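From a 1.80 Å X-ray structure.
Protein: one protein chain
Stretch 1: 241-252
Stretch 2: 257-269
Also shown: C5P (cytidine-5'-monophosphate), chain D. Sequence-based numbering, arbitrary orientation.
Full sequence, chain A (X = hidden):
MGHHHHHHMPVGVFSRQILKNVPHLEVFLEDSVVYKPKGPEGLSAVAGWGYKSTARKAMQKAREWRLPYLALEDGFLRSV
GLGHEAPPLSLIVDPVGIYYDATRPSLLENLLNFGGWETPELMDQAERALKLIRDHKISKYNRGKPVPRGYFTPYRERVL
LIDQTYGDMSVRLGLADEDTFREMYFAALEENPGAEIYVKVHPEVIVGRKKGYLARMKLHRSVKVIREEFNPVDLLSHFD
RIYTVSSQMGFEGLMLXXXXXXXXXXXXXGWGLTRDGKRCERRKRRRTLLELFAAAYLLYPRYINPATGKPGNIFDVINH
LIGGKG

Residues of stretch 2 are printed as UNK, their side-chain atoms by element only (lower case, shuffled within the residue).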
# COMPACT_ATOMS: atom_id res chain seq x y z
N ARG A 241 -4.58 -15.94 -11.62
CA ARG A 241 -3.95 -16.32 -10.37
C ARG A 241 -2.68 -15.51 -10.18
O ARG A 241 -1.81 -15.49 -11.06
CB ARG A 241 -3.63 -17.82 -10.37
CG ARG A 241 -2.87 -18.31 -9.16
CD ARG A 241 -2.75 -19.83 -9.18
NE ARG A 241 -4.01 -20.49 -8.83
CZ ARG A 241 -4.21 -21.80 -8.89
NH1 ARG A 241 -3.24 -22.61 -9.29
NH2 ARG A 241 -5.39 -22.31 -8.55
N ILE A 242 -2.57 -14.84 -9.03
CA ILE A 242 -1.46 -13.95 -8.72
C ILE A 242 -0.74 -14.47 -7.48
O ILE A 242 -1.39 -14.93 -6.53
CB ILE A 242 -1.94 -12.50 -8.50
CG1 ILE A 242 -2.88 -12.06 -9.62
CG2 ILE A 242 -0.75 -11.56 -8.41
CD1 ILE A 242 -2.29 -12.15 -11.02
N TYR A 243 0.58 -14.38 -7.49
CA TYR A 243 1.42 -14.75 -6.35
C TYR A 243 2.13 -13.51 -5.82
O TYR A 243 2.74 -12.77 -6.59
CB TYR A 243 2.45 -15.81 -6.74
CG TYR A 243 1.89 -17.19 -6.99
CD1 TYR A 243 1.25 -17.50 -8.18
CD2 TYR A 243 2.02 -18.19 -6.03
CE1 TYR A 243 0.73 -18.76 -8.40
CE2 TYR A 243 1.51 -19.45 -6.25
CZ TYR A 243 0.87 -19.74 -7.43
OH TYR A 243 0.37 -21.00 -7.65
N THR A 244 2.06 -13.30 -4.51
CA THR A 244 2.68 -12.14 -3.89
C THR A 244 3.08 -12.47 -2.46
O THR A 244 2.49 -13.34 -1.81
CB THR A 244 1.73 -10.92 -3.88
OG1 THR A 244 2.45 -9.75 -3.49
CG2 THR A 244 0.56 -11.14 -2.93
N VAL A 245 4.11 -11.78 -1.98
CA VAL A 245 4.52 -11.86 -0.58
C VAL A 245 3.71 -10.85 0.21
O VAL A 245 2.90 -11.21 1.07
CB VAL A 245 6.03 -11.63 -0.41
CG1 VAL A 245 6.40 -11.58 1.08
CG2 VAL A 245 6.84 -12.71 -1.11
N SER A 246 3.92 -9.55 -0.08
CA SER A 246 3.24 -8.50 0.67
C SER A 246 2.98 -7.23 -0.14
O SER A 246 2.72 -6.18 0.46
CB SER A 246 4.06 -8.13 1.91
OG SER A 246 5.31 -7.57 1.54
N SER A 247 3.03 -7.30 -1.47
CA SER A 247 2.93 -6.10 -2.29
C SER A 247 1.50 -5.55 -2.30
O SER A 247 0.52 -6.30 -2.27
CB SER A 247 3.37 -6.40 -3.72
OG SER A 247 3.16 -5.28 -4.57
N GLN A 248 1.40 -4.22 -2.37
CA GLN A 248 0.10 -3.59 -2.57
C GLN A 248 -0.53 -4.04 -3.88
O GLN A 248 -1.76 -4.01 -4.03
CB GLN A 248 0.23 -2.07 -2.55
CG GLN A 248 -1.07 -1.32 -2.83
CD GLN A 248 -0.89 0.19 -2.83
OE1 GLN A 248 0.05 0.71 -2.24
NE2 GLN A 248 -1.79 0.89 -3.50
N MET A 249 0.28 -4.45 -4.85
CA MET A 249 -0.25 -4.91 -6.13
C MET A 249 -1.12 -6.15 -5.95
O MET A 249 -1.97 -6.43 -6.81
CB MET A 249 0.89 -5.18 -7.11
CG MET A 249 0.43 -5.50 -8.52
SD MET A 249 1.78 -5.41 -9.71
CE MET A 249 0.97 -6.00 -11.19
N GLY A 250 -0.91 -6.91 -4.87
CA GLY A 250 -1.81 -8.01 -4.57
C GLY A 250 -3.23 -7.55 -4.30
O GLY A 250 -4.19 -8.19 -4.71
N PHE A 251 -3.37 -6.42 -3.59
CA PHE A 251 -4.71 -5.88 -3.36
C PHE A 251 -5.30 -5.32 -4.64
O PHE A 251 -6.51 -5.44 -4.87
CB PHE A 251 -4.66 -4.80 -2.28
CG PHE A 251 -6.02 -4.33 -1.86
CD1 PHE A 251 -6.91 -5.19 -1.24
CD2 PHE A 251 -6.42 -3.02 -2.09
CE1 PHE A 251 -8.17 -4.76 -0.86
CE2 PHE A 251 -7.68 -2.58 -1.71
CZ PHE A 251 -8.55 -3.46 -1.09
N GLU A 252 -4.48 -4.71 -5.49
CA GLU A 252 -4.97 -4.25 -6.78
C GLU A 252 -5.50 -5.41 -7.61
O GLU A 252 -6.49 -5.28 -8.33
CB GLU A 252 -3.87 -3.50 -7.52
CG GLU A 252 -3.50 -2.18 -6.86
CD GLU A 252 -2.38 -1.45 -7.55
OE1 GLU A 252 -1.74 -2.03 -8.46
OE2 GLU A 252 -2.13 -0.28 -7.19
N UNK A 257 -10.85 -8.96 -8.74
CA UNK A 257 -11.44 -10.28 -8.62
C UNK A 257 -10.51 -11.44 -8.91
O UNK A 257 -10.99 -12.55 -9.15
N UNK A 258 -9.20 -11.21 -8.89
CA UNK A 258 -8.26 -12.28 -9.15
C UNK A 258 -8.06 -13.14 -7.91
O UNK A 258 -8.34 -12.73 -6.78
c UNK A 258 -7.02 -10.73 -10.77
c UNK A 258 -6.92 -11.71 -9.61
n UNK A 258 -8.45 -11.02 -14.32
c UNK A 258 -7.79 -10.40 -13.14
c UNK A 258 -7.68 -11.37 -11.98
N UNK A 259 -7.56 -14.36 -8.13
CA UNK A 259 -7.14 -15.22 -7.03
C UNK A 259 -5.75 -14.81 -6.58
O UNK A 259 -4.80 -14.87 -7.37
o UNK A 259 -7.13 -19.98 -6.04
c UNK A 259 -6.73 -17.66 -6.37
c UNK A 259 -6.75 -19.10 -6.84
o UNK A 259 -6.40 -19.35 -8.01
c UNK A 259 -7.16 -16.69 -7.46
N UNK A 260 -5.62 -14.39 -5.33
CA UNK A 260 -4.38 -13.83 -4.80
C UNK A 260 -3.84 -14.79 -3.75
O UNK A 260 -4.50 -15.04 -2.73
c UNK A 260 -4.60 -12.42 -4.22
c UNK A 260 -3.31 -11.89 -3.61
c UNK A 260 -5.08 -11.48 -5.32
N UNK A 261 -2.65 -15.31 -4.00
CA UNK A 261 -1.99 -16.25 -3.10
C UNK A 261 -0.90 -15.48 -2.37
O UNK A 261 0.09 -15.06 -2.98
c UNK A 261 -0.87 -18.49 -2.88
c UNK A 261 -1.43 -17.46 -3.86
c UNK A 261 -2.53 -18.08 -4.73
c UNK A 261 -2.07 -19.21 -5.62
N UNK A 262 -1.08 -15.28 -1.07
CA UNK A 262 -0.20 -14.45 -0.25
C UNK A 262 0.76 -15.33 0.54
O UNK A 262 0.34 -16.25 1.24
s UNK A 262 -2.09 -12.37 -0.08
c UNK A 262 -1.01 -13.58 0.71
N UNK A 263 2.05 -15.02 0.44
CA UNK A 263 3.07 -15.73 1.20
C UNK A 263 3.55 -14.95 2.42
O UNK A 263 4.20 -15.54 3.29
c UNK A 263 4.26 -16.06 0.29
c UNK A 263 2.73 -17.96 -2.59
c UNK A 263 4.60 -18.37 -0.60
c UNK A 263 3.03 -16.95 -1.69
c UNK A 263 4.31 -19.38 -1.50
c UNK A 263 3.38 -19.17 -2.50
c UNK A 263 3.96 -17.15 -0.69
N UNK A 264 3.24 -13.66 2.49
CA UNK A 264 3.32 -12.90 3.72
C UNK A 264 1.93 -12.57 4.25
O UNK A 264 0.92 -13.13 3.82
N UNK A 265 1.90 -11.64 5.20
CA UNK A 265 0.65 -11.19 5.82
C UNK A 265 0.50 -9.69 5.61
O UNK A 265 0.62 -8.89 6.55
c UNK A 265 -1.78 -13.64 7.44
c UNK A 265 0.64 -11.54 7.31
s UNK A 265 -2.16 -11.89 7.40
c UNK A 265 -0.65 -11.16 8.05
N UNK A 266 0.22 -9.27 4.37
CA UNK A 266 -0.02 -7.84 4.11
C UNK A 266 -1.34 -7.35 4.70
O UNK A 266 -2.08 -8.13 5.30
c UNK A 266 0.19 -10.07 3.13
c UNK A 266 -0.02 -7.76 2.58
c UNK A 266 -0.42 -9.12 2.13
N UNK A 267 -1.65 -6.07 4.51
CA UNK A 267 -2.80 -5.48 5.19
C UNK A 267 -4.11 -6.13 4.75
O UNK A 267 -5.08 -6.14 5.51
c UNK A 267 -2.85 -3.97 4.95
c UNK A 267 -4.65 -3.00 1.76
c UNK A 267 -2.31 -3.08 1.30
c UNK A 267 -3.11 -3.59 3.51
c UNK A 267 -4.40 -3.36 3.07
c UNK A 267 -3.60 -2.86 0.88
c UNK A 267 -2.07 -3.44 2.62
N UNK A 268 -4.15 -6.68 3.54
CA UNK A 268 -5.37 -7.25 2.98
C UNK A 268 -5.46 -8.76 3.16
O UNK A 268 -6.46 -9.35 2.74
c UNK A 268 -1.97 -8.04 -0.72
c UNK A 268 -4.14 -8.56 0.12
c UNK A 268 -3.17 -6.43 0.56
c UNK A 268 -3.02 -8.93 -0.59
c UNK A 268 -4.23 -7.30 0.70
c UNK A 268 -5.46 -6.90 1.49
c UNK A 268 -2.04 -6.79 -0.15
o UNK A 268 -0.84 -8.40 -1.43
N UNK A 269 -4.45 -9.39 3.75
CA UNK A 269 -4.48 -10.82 3.99
C UNK A 269 -5.11 -11.12 5.34
O UNK A 269 -5.20 -10.27 6.23
c UNK A 269 -3.06 -11.39 3.94
O3P C5P D . 3.63 -2.45 -2.23
P C5P D . 4.58 -2.22 -3.38
O1P C5P D . 5.25 -3.55 -3.74
O2P C5P D . 5.66 -1.16 -3.22
O5' C5P D . 3.67 -1.81 -4.62
C5' C5P D . 3.25 -0.47 -4.82
C4' C5P D . 2.52 -0.33 -6.13
O4' C5P D . 3.47 -0.42 -7.22
C3' C5P D . 1.50 -1.42 -6.42
O3' C5P D . 0.24 -1.18 -5.82
C2' C5P D . 1.45 -1.44 -7.95
O2' C5P D . 0.61 -0.41 -8.44
C1' C5P D . 2.90 -1.11 -8.31
N1 C5P D . 3.70 -2.34 -8.55
C2 C5P D . 4.00 -2.78 -9.95
N3 C5P D . 4.81 -4.03 -10.19
C4 C5P D . 5.33 -4.80 -9.06
C5 C5P D . 5.04 -4.35 -7.67
C6 C5P D . 4.22 -3.11 -7.43
O2 C5P D . 3.58 -2.16 -10.87
N4 C5P D . 6.12 -6.01 -9.29

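Position 257 has no side-chain atoms and a phi of 79°, a value that by itself favours glycine: Gly257. Position 258 carries four carbons in a row ending in nitrogen; its CB lies 4.1 Å from Ile242 CG1, and the chain then leads away. This is Lys258.

At 259, three carbons end in two oxygens, a carboxylate. One oxygen lies 2.8 Å from Arg241 NE, at 162° about the hydrogen, and 3.2 Å from Arg241 NH2, a salt bridge at the guanidinium edge. Three carbons make it Glu259.

Position 260 has one carbon bearing two more, one of them 3.5 Å from Gly250 O: Val260. Position 261 has four carbons forked at the first, with one arm two carbons long. That arm's tip lies 3.5 Å from Tyr243 CZ, over the ring face, and 3.7 Å from Arg241 CD; the branching identifies Ile261. Position 262 is one carbon then sulfur, the sulfur 4.1 Å from Thr244 CG2: Cys262.

Position 263 is one carbon and a six-carbon ring without oxygen, a ring atom reaching 3.5 Å from Tyr243 CD2: Phe263. Position 264 has no side chain, and an ideal CB would sit 2.8 Å from Val245 O, a clash: Gly264. Position 265 runs two carbons, sulfur, carbon, unbranched, and points away: Met265. At 266 three carbons close onto the backbone nitrogen, with CB 3.8 Å from Ser246 O: Pro266.

Position 267 has one carbon and a bare six-carbon ring, which approaches Phe251 CB to 3.9 Å: Phe267. Position 268 adds an oxygen to such a ring, 2.6 Å from Ser247 O: Tyr268. Position 269 has a single carbon, out of reach: Ala269.

The contact is built on two parallel strands, 241-244 and 259-262, crossing at -22°. Backbone bonds alternate along them: Ile242 N to Glu259 O (2.8 Å), Ile261 N to Ile242 O (2.9 Å), Thr244 N to Ile261 O (3.1 Å). Phe263 N to Thr244 O (2.8 Å) and Gly264 N to Val245 O (2.9 Å) carry the pairing past the strands. Arg241, Tyr243, Glu259 and Ile261 share one sheet face; Ile242, Thr244, Val260 and Cys262 share the other. Beyond the strands, Tyr268 OH donates to Ser247 O and lies 3.3 Å from Gly250 CA, where an ideal CB would clash with it. Phe251 CB sits over the Tyr268 ring, 4.0 Å from its centroid, so the tyrosine joins the start of the helix to the second stretch by both polar and apolar contacts.

Stretch 2, residues 257-269: GKEVICFGMPFYA
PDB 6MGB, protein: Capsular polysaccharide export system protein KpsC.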